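PDB 3BGY: probable mRNA-capping enzyme from Acanthamoeba polyphaga mimivirus, which removes the terminal phosphate from nascent mRNA 5' ends, adds the guanosine cap and methylates it, with this chain forming the N-terminal RNA triphosphatase domain. Local coordinates for residues 37-42 with 210-215; 41-46 with 141-146; 176-181 with 188-193. All coordinates share one frame; numbering follows the deposited sequence. Where two conformers were deposited one is given.

Interaction 1: residues 37-42 with 210-215; sequences EFEVSF and ELELEL
Strand residues F38 to F42 run antiparallel to L211 to L215, with the two short axes 4.7 Å apart at closest approach. The pair belongs to the closed antiparallel barrel of a tunnel triphosphatase. V40 and L213 form a hydrogen-bonded pair, joined by N-H...O bonds of 2.9 Å both from V40 N to L213 O and from L213 N to V40 O. E39 pairs with E214 and S41 with E212 as non-hydrogen-bonded pairs, and these side chains share the face turned to the barrel interior. Two glutamate-rich strands of this kind carry the metal site in tunnel triphosphatases, which is consistent with the sequences here. E39 reaches out extended, CG anti to the backbone N (chi1 165°), and lies alongside E214. E39 OE1 comes 2.6 Å from E214 OE2, but E214 has two conformers, so this close approach is doubtful. E212 crosses E39 with its CG 3.8 Å from E39 CD. V40, F42, L211 and L213 occupy the other face. L213, V40 and F42 pack there on L228 of helix 221-235. F38 CD1 touches L215 CD1 at 3.5 Å, and both residues also meet L27 and Y30 of helix 17-32. Beside S41 and E212 a water donates to E212 OE2 and lies 2.5 Å from S41 OG, which has K43 as a further partner.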
loop_
_atom_site.group_PDB
_atom_site.type_symbol
_atom_site.label_atom_id
_atom_site.label_comp_id
_atom_site.label_asym_id
_atom_site.label_seq_id
_atom_site.Cartn_x
_atom_site.Cartn_y
_atom_site.Cartn_z
ATOM N N GLU A 37 7.159 -7.974 -0.743
ATOM C CA GLU A 37 7.371 -6.534 -0.531
ATOM C C GLU A 37 7.713 -6.388 0.924
ATOM O O GLU A 37 7.297 -7.216 1.715
ATOM C CB GLU A 37 6.116 -5.744 -0.857
ATOM C CG GLU A 37 5.714 -5.794 -2.355
ATOM C CD GLU A 37 6.832 -5.426 -3.351
ATOM O OE1 GLU A 37 7.718 -4.593 -3.040
ATOM O OE2 GLU A 37 6.819 -5.986 -4.470
ATOM N N PHE A 38 8.497 -5.375 1.268
ATOM C CA PHE A 38 8.912 -5.165 2.654
ATOM C C PHE A 38 8.525 -3.722 2.970
ATOM O O PHE A 38 9.012 -2.774 2.345
ATOM C CB PHE A 38 10.419 -5.401 2.769
ATOM C CG PHE A 38 10.949 -5.333 4.176
ATOM C CD1 PHE A 38 11.196 -4.094 4.787
ATOM C CD2 PHE A 38 11.247 -6.501 4.873
ATOM C CE1 PHE A 38 11.744 -3.998 6.071
ATOM C CE2 PHE A 38 11.808 -6.428 6.187
ATOM C CZ PHE A 38 12.053 -5.171 6.774
ATOM N N GLU A 39 7.791 -3.565 4.070
ATOM C CA GLU A 39 7.247 -2.272 4.439
ATOM C C GLU A 39 7.306 -2.017 5.937
ATOM O O GLU A 39 7.064 -2.945 6.714
ATOM C CB GLU A 39 5.764 -2.309 3.981
ATOM C CG GLU A 39 4.790 -1.274 4.494
ATOM C CD GLU A 39 3.367 -1.505 3.982
ATOM O OE1 GLU A 39 3.149 -1.427 2.755
ATOM O OE2 GLU A 39 2.466 -1.746 4.811
ATOM N N VAL A 40 7.665 -0.794 6.317
ATOM C CA VAL A 40 7.611 -0.419 7.740
ATOM C C VAL A 40 6.460 0.583 7.803
ATOM O O VAL A 40 6.521 1.632 7.185
ATOM C CB VAL A 40 8.898 0.204 8.262
ATOM C CG1 VAL A 40 8.758 0.470 9.779
ATOM C CG2 VAL A 40 10.066 -0.745 8.040
ATOM N N SER A 41 5.420 0.241 8.563
ATOM C CA SER A 41 4.230 1.085 8.684
ATOM C C SER A 41 4.283 1.873 9.994
ATOM O O SER A 41 4.452 1.286 11.065
ATOM C CB SER A 41 2.960 0.206 8.618
ATOM O OG SER A 41 1.785 0.958 8.903
ATOM N N PHE A 42 4.190 3.200 9.889
ATOM C CA PHE A 42 4.226 4.081 11.059
ATOM C C PHE A 42 2.817 4.312 11.540
ATOM O O PHE A 42 1.947 4.647 10.751
ATOM C CB PHE A 42 4.909 5.407 10.737
ATOM C CG PHE A 42 6.374 5.288 10.494
ATOM C CD1 PHE A 42 6.862 4.769 9.285
ATOM C CD2 PHE A 42 7.294 5.659 11.502
ATOM C CE1 PHE A 42 8.270 4.609 9.072
ATOM C CE2 PHE A 42 8.714 5.496 11.282
ATOM C CZ PHE A 42 9.175 4.971 10.069
ATOM N N GLU A 210 -1.786 7.485 6.412
ATOM C CA GLU A 210 -0.874 6.340 6.469
ATOM C C GLU A 210 0.512 6.726 6.005
ATOM O O GLU A 210 0.657 7.415 5.005
ATOM C CB GLU A 210 -1.450 5.200 5.602
ATOM C CG GLU A 210 -2.741 4.632 6.229
ATOM C CD GLU A 210 -3.457 3.562 5.437
ATOM O OE1 GLU A 210 -2.992 3.181 4.345
ATOM O OE2 GLU A 210 -4.515 3.105 5.934
ATOM N N LEU A 211 1.529 6.248 6.723
ATOM C CA LEU A 211 2.931 6.556 6.405
ATOM C C LEU A 211 3.716 5.264 6.394
ATOM O O LEU A 211 3.650 4.466 7.345
ATOM C CB LEU A 211 3.562 7.474 7.462
ATOM C CG LEU A 211 5.078 7.751 7.392
ATOM C CD1 LEU A 211 5.451 8.527 6.130
ATOM C CD2 LEU A 211 5.523 8.543 8.625
ATOM N N GLU A 212 4.438 5.027 5.304
ATOM C CA GLU A 212 5.246 3.814 5.244
ATOM C C GLU A 212 6.577 4.052 4.595
ATOM O O GLU A 212 6.728 4.976 3.820
ATOM C CB GLU A 212 4.599 2.733 4.361
ATOM C CG GLU A 212 3.249 2.205 4.769
ATOM C CD GLU A 212 2.116 2.900 4.050
ATOM O OE1 GLU A 212 2.288 3.320 2.882
ATOM O OE2 GLU A 212 1.044 3.018 4.658
ATOM N N LEU A 213 7.571 3.258 4.992
ATOM C CA LEU A 213 8.883 3.278 4.344
ATOM C C LEU A 213 8.929 1.914 3.646
ATOM O O LEU A 213 8.992 0.873 4.310
ATOM C CB LEU A 213 10.044 3.404 5.354
ATOM C CG LEU A 213 11.442 3.212 4.717
ATOM C CD1 LEU A 213 11.792 4.402 3.837
ATOM C CD2 LEU A 213 12.495 3.000 5.774
ATOM N N GLU A 214 8.850 1.915 2.309
ATOM C CA GLU A 214 8.869 0.668 1.539
ATOM C C GLU A 214 10.206 0.485 0.823
ATOM O O GLU A 214 10.741 1.435 0.254
ATOM C CB GLU A 214 7.734 0.641 0.495
ATOM C CG GLU A 214 6.386 1.132 1.002
ATOM C CD GLU A 214 5.203 0.352 0.467
ATOM O OE1 GLU A 214 5.278 -0.211 -0.649
ATOM O OE2 GLU A 214 4.175 0.318 1.175
ATOM N N LEU A 215 10.725 -0.744 0.832
ATOM C CA LEU A 215 11.995 -1.057 0.169
ATOM C C LEU A 215 11.765 -1.299 -1.331
ATOM O O LEU A 215 10.692 -1.776 -1.751
ATOM C CB LEU A 215 12.672 -2.291 0.775
ATOM C CG LEU A 215 13.098 -2.069 2.228
ATOM C CD1 LEU A 215 13.856 -3.290 2.652
ATOM C CD2 LEU A 215 13.961 -0.838 2.414
HETATM O O HOH W 1 8.798 -3.545 -0.919
HETATM O O HOH W 2 0.597 1.976 6.923
HETATM O O HOH W 3 0.490 4.342 8.653
#

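Interaction 2: residues 41-46 with 141-146; sequences SFKNIN and AITIKS
The methyl CG2 of I142 sits over one face of the F42 ring in a CH-pi contact. It lies 3.8 Å from the ring centroid, offset toward the rim and nearest to F42 CD2. I142 CG1 takes the crowded position between backbone N and carbonyl carbon (chi1 47°), which sets CG2 anti to the carbonyl carbon and against the ring. On the opposite face of the sheet, T143 OG1 lies 3.6 Å from S41 CB. The K43 side chain crosses T143 at about a right angle, with K43 CE 3.5 Å from T143 OG1. K43 NZ donates to S41 OG at 2.8 Å. It also donates to a water that lies 2.7 Å from T143 OG1, so two bonds hold the ammonium. The backbone holds these groups in register. S41 and T143 exchange bonds as an antiparallel hydrogen-bonded pair, and F42 with I142 is the next, non-hydrogen-bonded pair. K43 N adds a bond of 2.9 Å to A141 O, and a second water bridges K43 O and A141 O. The contact joins neighbouring barrel strands 36-42 and 142-152. Helix 221-235 packs outside them, its F232 meeting both F42 and I142, while I14 and I137 from loops also touch I142.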
loop_
_atom_site.group_PDB
_atom_site.type_symbol
_atom_site.label_atom_id
_atom_site.label_comp_id
_atom_site.label_asym_id
_atom_site.label_seq_id
_atom_site.Cartn_x
_atom_site.Cartn_y
_atom_site.Cartn_z
ATOM N N SER A 41 5.420 0.241 8.563
ATOM C CA SER A 41 4.230 1.085 8.684
ATOM C C SER A 41 4.283 1.873 9.994
ATOM O O SER A 41 4.452 1.286 11.065
ATOM C CB SER A 41 2.960 0.206 8.618
ATOM O OG SER A 41 1.785 0.958 8.903
ATOM N N PHE A 42 4.190 3.200 9.889
ATOM C CA PHE A 42 4.226 4.081 11.059
ATOM C C PHE A 42 2.817 4.312 11.540
ATOM O O PHE A 42 1.947 4.647 10.751
ATOM C CB PHE A 42 4.909 5.407 10.737
ATOM C CG PHE A 42 6.374 5.288 10.494
ATOM C CD1 PHE A 42 6.862 4.769 9.285
ATOM C CD2 PHE A 42 7.294 5.659 11.502
ATOM C CE1 PHE A 42 8.270 4.609 9.072
ATOM C CE2 PHE A 42 8.714 5.496 11.282
ATOM C CZ PHE A 42 9.175 4.971 10.069
ATOM N N LYS A 43 2.580 4.072 12.831
ATOM C CA LYS A 43 1.233 4.235 13.379
ATOM C C LYS A 43 0.992 5.617 13.980
ATOM O O LYS A 43 1.909 6.404 14.121
ATOM C CB LYS A 43 0.948 3.134 14.420
ATOM C CG LYS A 43 1.221 1.692 13.931
ATOM C CD LYS A 43 0.443 1.353 12.657
ATOM C CE LYS A 43 0.760 -0.020 12.125
ATOM N NZ LYS A 43 0.139 -0.270 10.794
ATOM N N ASN A 44 -0.288 5.913 14.263
ATOM C CA ASN A 44 -0.734 7.183 14.865
ATOM C C ASN A 44 -0.416 8.417 14.062
ATOM O O ASN A 44 0.131 9.389 14.589
ATOM C CB ASN A 44 -0.189 7.343 16.291
ATOM C CG ASN A 44 -0.661 6.264 17.211
ATOM O OD1 ASN A 44 -1.736 5.701 17.025
ATOM N ND2 ASN A 44 0.154 5.958 18.220
ATOM N N ILE A 45 -0.580 8.308 12.741
ATOM C CA ILE A 45 -0.339 9.456 11.877
ATOM C C ILE A 45 -1.690 10.159 11.687
ATOM O O ILE A 45 -2.671 9.530 11.272
ATOM C CB ILE A 45 0.219 9.027 10.493
ATOM C CG1 ILE A 45 1.528 8.221 10.657
ATOM C CG2 ILE A 45 0.395 10.273 9.591
ATOM C CD1 ILE A 45 2.628 8.895 11.435
ATOM N N ASN A 46 -1.755 11.406 12.139
ATOM C CA ASN A 46 -2.982 12.189 12.044
ATOM C C ASN A 46 -2.748 13.377 11.127
ATOM O O ASN A 46 -1.665 13.493 10.569
ATOM C CB ASN A 46 -3.467 12.516 13.451
ATOM C CG ASN A 46 -3.802 11.248 14.221
ATOM O OD1 ASN A 46 -4.654 10.460 13.785
ATOM N ND2 ASN A 46 -3.065 10.986 15.295
ATOM N N ALA A 141 6.174 2.951 17.769
ATOM C CA ALA A 141 4.899 2.831 17.066
ATOM C C ALA A 141 5.012 2.482 15.570
ATOM O O ALA A 141 4.619 3.267 14.689
ATOM C CB ALA A 141 4.082 4.114 17.277
ATOM N N ILE A 142 5.579 1.305 15.302
ATOM C CA ILE A 142 5.735 0.790 13.933
ATOM C C ILE A 142 5.548 -0.686 13.850
ATOM O O ILE A 142 5.654 -1.401 14.864
ATOM C CB ILE A 142 7.168 1.023 13.329
ATOM C CG1 ILE A 142 8.279 0.635 14.308
ATOM C CG2 ILE A 142 7.307 2.404 12.839
ATOM C CD1 ILE A 142 9.664 0.571 13.702
ATOM N N THR A 143 5.185 -1.143 12.654
ATOM C CA THR A 143 5.089 -2.564 12.386
ATOM C C THR A 143 5.967 -2.832 11.179
ATOM O O THR A 143 6.168 -1.940 10.366
ATOM C CB THR A 143 3.666 -3.103 12.147
ATOM O OG1 THR A 143 3.051 -2.458 11.027
ATOM C CG2 THR A 143 2.804 -2.921 13.380
ATOM N N ILE A 144 6.575 -4.013 11.121
ATOM C CA ILE A 144 7.420 -4.363 9.975
ATOM C C ILE A 144 6.623 -5.486 9.305
ATOM O O ILE A 144 6.242 -6.457 9.956
ATOM C CB ILE A 144 8.798 -4.946 10.406
ATOM C CG1 ILE A 144 9.460 -4.158 11.547
ATOM C CG2 ILE A 144 9.708 -5.073 9.211
ATOM C CD1 ILE A 144 10.011 -2.817 11.212
ATOM N N LYS A 145 6.414 -5.398 7.995
ATOM C CA LYS A 145 5.608 -6.393 7.310
ATOM C C LYS A 145 6.220 -6.819 6.006
ATOM O O LYS A 145 6.790 -5.992 5.291
ATOM C CB LYS A 145 4.216 -5.789 7.006
ATOM C CG LYS A 145 3.137 -6.700 6.374
ATOM C CD LYS A 145 1.947 -5.860 5.887
ATOM C CE LYS A 145 0.759 -6.715 5.440
ATOM N NZ LYS A 145 -0.326 -5.895 4.814
ATOM N N SER A 146 6.154 -8.115 5.757
ATOM C CA SER A 146 6.599 -8.654 4.496
ATOM C C SER A 146 5.325 -9.290 3.983
ATOM O O SER A 146 4.552 -9.847 4.778
ATOM C CB SER A 146 7.680 -9.714 4.679
ATOM O OG SER A 146 8.283 -10.036 3.433
HETATM O O HOH W 4 4.576 6.190 14.298
HETATM O O HOH W 5 0.487 -3.201 10.587
#

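Interaction 3: residues 176-181 with 188-193; sequences TRYSFT and IDITDV
The rings of Y178 and F180 both meet I190 at their edges. I190 O lies in the plane of the Y178 ring, 3.8 Å from Y178 CD1. I190 CG2 lies in the plane of the F180 ring, 3.9 Å from F180 CE2, and also touches Y178 CB at 3.7 Å. The Y57 ring meets F180 with the planes about 30° apart. Helix 47-60 packs on this side, with T54 against Y178 and I190, and I58 against F180. On the other face of the sheet S179 OG donates to D189 OD1 at 2.9 Å. It approaches from above the carboxylate, 55° out of its plane. S179 OG stands anti to its carbonyl carbon (chi1 -62°), which brings it over the D189 carboxylate. D189 OD2 has a salt bridge to R187, so the carboxylate is held at both oxygens. R177 lies alongside T191 and points the same way, but R177 has two conformers, so how closely they approach is uncertain. Three hydrogen-bonded pairs, T176 with D192, Y178 with I190 and F180 with I188, each exchange two backbone bonds. Strands 169-183 and 186-196 thus form a regular antiparallel beta hairpin, one of the building units of the tunnel triphosphatase barrel.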
loop_
_atom_site.group_PDB
_atom_site.type_symbol
_atom_site.label_atom_id
_atom_site.label_comp_id
_atom_site.label_asym_id
_atom_site.label_seq_id
_atom_site.Cartn_x
_atom_site.Cartn_y
_atom_site.Cartn_z
ATOM N N THR A 176 -4.929 9.712 -1.875
ATOM C CA THR A 176 -4.082 10.780 -2.418
ATOM C C THR A 176 -2.744 10.398 -1.795
ATOM O O THR A 176 -2.539 10.551 -0.578
ATOM C CB THR A 176 -4.529 12.209 -2.028
ATOM O OG1 THR A 176 -5.822 12.447 -2.599
ATOM C CG2 THR A 176 -3.537 13.259 -2.603
ATOM N N ARG A 177 -1.832 9.992 -2.656
ATOM C CA ARG A 177 -0.533 9.537 -2.205
ATOM C C ARG A 177 0.579 10.434 -2.698
ATOM O O ARG A 177 0.470 11.071 -3.746
ATOM C CB ARG A 177 -0.326 8.100 -2.709
ATOM C CG ARG A 177 0.963 7.373 -2.262
ATOM C CD ARG A 177 1.039 5.973 -2.860
ATOM N NE ARG A 177 1.043 5.985 -4.325
ATOM C CZ ARG A 177 0.998 4.897 -5.100
ATOM N NH1 ARG A 177 0.939 3.684 -4.569
ATOM N NH2 ARG A 177 1.030 5.021 -6.418
ATOM N N TYR A 178 1.576 10.595 -1.840
ATOM C CA TYR A 178 2.788 11.319 -2.189
ATOM C C TYR A 178 3.881 10.283 -1.934
ATOM O O TYR A 178 3.931 9.691 -0.849
ATOM C CB TYR A 178 3.012 12.538 -1.299
ATOM C CG TYR A 178 1.935 13.575 -1.389
ATOM C CD1 TYR A 178 0.768 13.452 -0.614
ATOM C CD2 TYR A 178 2.049 14.663 -2.270
ATOM C CE1 TYR A 178 -0.291 14.397 -0.716
ATOM C CE2 TYR A 178 0.997 15.618 -2.391
ATOM C CZ TYR A 178 -0.167 15.474 -1.610
ATOM O OH TYR A 178 -1.208 16.373 -1.737
ATOM N N SER A 179 4.711 10.023 -2.948
ATOM C CA SER A 179 5.804 9.050 -2.841
ATOM C C SER A 179 7.124 9.744 -3.054
ATOM O O SER A 179 7.313 10.482 -4.028
ATOM C CB SER A 179 5.641 7.917 -3.863
ATOM O OG SER A 179 4.445 7.185 -3.622
ATOM N N PHE A 180 8.039 9.546 -2.110
ATOM C CA PHE A 180 9.335 10.193 -2.201
ATOM C C PHE A 180 10.424 9.148 -2.299
ATOM O O PHE A 180 10.639 8.387 -1.367
ATOM C CB PHE A 180 9.548 11.075 -0.965
ATOM C CG PHE A 180 8.456 12.079 -0.767
ATOM C CD1 PHE A 180 8.495 13.310 -1.431
ATOM C CD2 PHE A 180 7.358 11.790 0.075
ATOM C CE1 PHE A 180 7.469 14.257 -1.280
ATOM C CE2 PHE A 180 6.317 12.740 0.242
ATOM C CZ PHE A 180 6.371 13.988 -0.440
ATOM N N THR A 181 11.112 9.091 -3.439
ATOM C CA THR A 181 12.177 8.111 -3.614
ATOM C C THR A 181 13.432 8.722 -2.991
ATOM O O THR A 181 14.085 9.562 -3.586
ATOM C CB THR A 181 12.346 7.742 -5.124
ATOM O OG1 THR A 181 11.139 7.120 -5.585
ATOM C CG2 THR A 181 13.489 6.723 -5.294
ATOM N N ILE A 188 9.500 6.689 0.607
ATOM C CA ILE A 188 8.571 7.077 1.671
ATOM C C ILE A 188 7.214 7.319 0.998
ATOM O O ILE A 188 7.156 8.085 0.051
ATOM C CB ILE A 188 9.027 8.393 2.368
ATOM C CG1 ILE A 188 10.276 8.144 3.243
ATOM C CG2 ILE A 188 7.875 8.990 3.255
ATOM C CD1 ILE A 188 10.008 7.440 4.590
ATOM N N ASP A 189 6.164 6.629 1.451
ATOM C CA ASP A 189 4.806 6.830 0.915
ATOM C C ASP A 189 3.962 7.423 2.025
ATOM O O ASP A 189 3.944 6.889 3.128
ATOM C CB ASP A 189 4.136 5.517 0.518
ATOM C CG ASP A 189 4.761 4.869 -0.699
ATOM O OD1 ASP A 189 5.473 5.559 -1.467
ATOM O OD2 ASP A 189 4.497 3.664 -0.885
ATOM N N ILE A 190 3.300 8.537 1.752
ATOM C CA ILE A 190 2.419 9.160 2.748
ATOM C C ILE A 190 1.099 9.321 2.030
ATOM O O ILE A 190 1.029 9.962 0.971
ATOM C CB ILE A 190 3.004 10.491 3.341
ATOM C CG1 ILE A 190 2.070 11.104 4.381
ATOM C CG2 ILE A 190 3.244 11.517 2.291
ATOM C CD1 ILE A 190 2.096 10.508 5.723
ATOM N N THR A 191 0.033 8.856 2.672
ATOM C CA THR A 191 -1.260 8.815 1.990
ATOM C C THR A 191 -2.445 9.297 2.802
ATOM O O THR A 191 -2.544 9.015 3.991
ATOM C CB THR A 191 -1.549 7.342 1.571
ATOM O OG1 THR A 191 -0.419 6.775 0.898
ATOM C CG2 THR A 191 -2.720 7.253 0.602
ATOM N N ASP A 192 -3.315 10.068 2.139
ATOM C CA ASP A 192 -4.576 10.550 2.720
ATOM C C ASP A 192 -5.545 9.482 2.168
ATOM O O ASP A 192 -5.726 9.368 0.943
ATOM C CB ASP A 192 -4.870 11.949 2.155
ATOM C CG ASP A 192 -6.296 12.435 2.435
ATOM O OD1 ASP A 192 -7.234 11.620 2.547
ATOM O OD2 ASP A 192 -6.487 13.663 2.492
ATOM N N VAL A 193 -6.142 8.676 3.049
ATOM C CA VAL A 193 -6.999 7.574 2.589
ATOM C C VAL A 193 -8.443 7.709 3.064
ATOM O O VAL A 193 -8.695 7.912 4.257
ATOM C CB VAL A 193 -6.480 6.184 3.150
ATOM C CG1 VAL A 193 -7.317 4.998 2.626
ATOM C CG2 VAL A 193 -5.021 5.956 2.885
#

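Overall arrangement
Strand 36-42, near the N terminus, starts both interaction 1 and interaction 2, which share S41 and F42. Interaction 2 closes first, when the chain returns at 141-146 after 94 residues. Interaction 3 follows in series as the local hairpin of 176-181 with 188-193. Interaction 1 closes last, at 210-215. Interaction 3 lies wholly within its span, while interaction 2 starts from the same strand and closes earlier. In the barrel the strands run 142-152, 36-42, 208-215, 186-196, 169-183. Strand 36-42 therefore has interactions 1 and 2 on its two edges. Backbone bonds from T191 N to E210 O and from E212 N to D189 O tie interaction 1 to interaction 3 across the next strand pair.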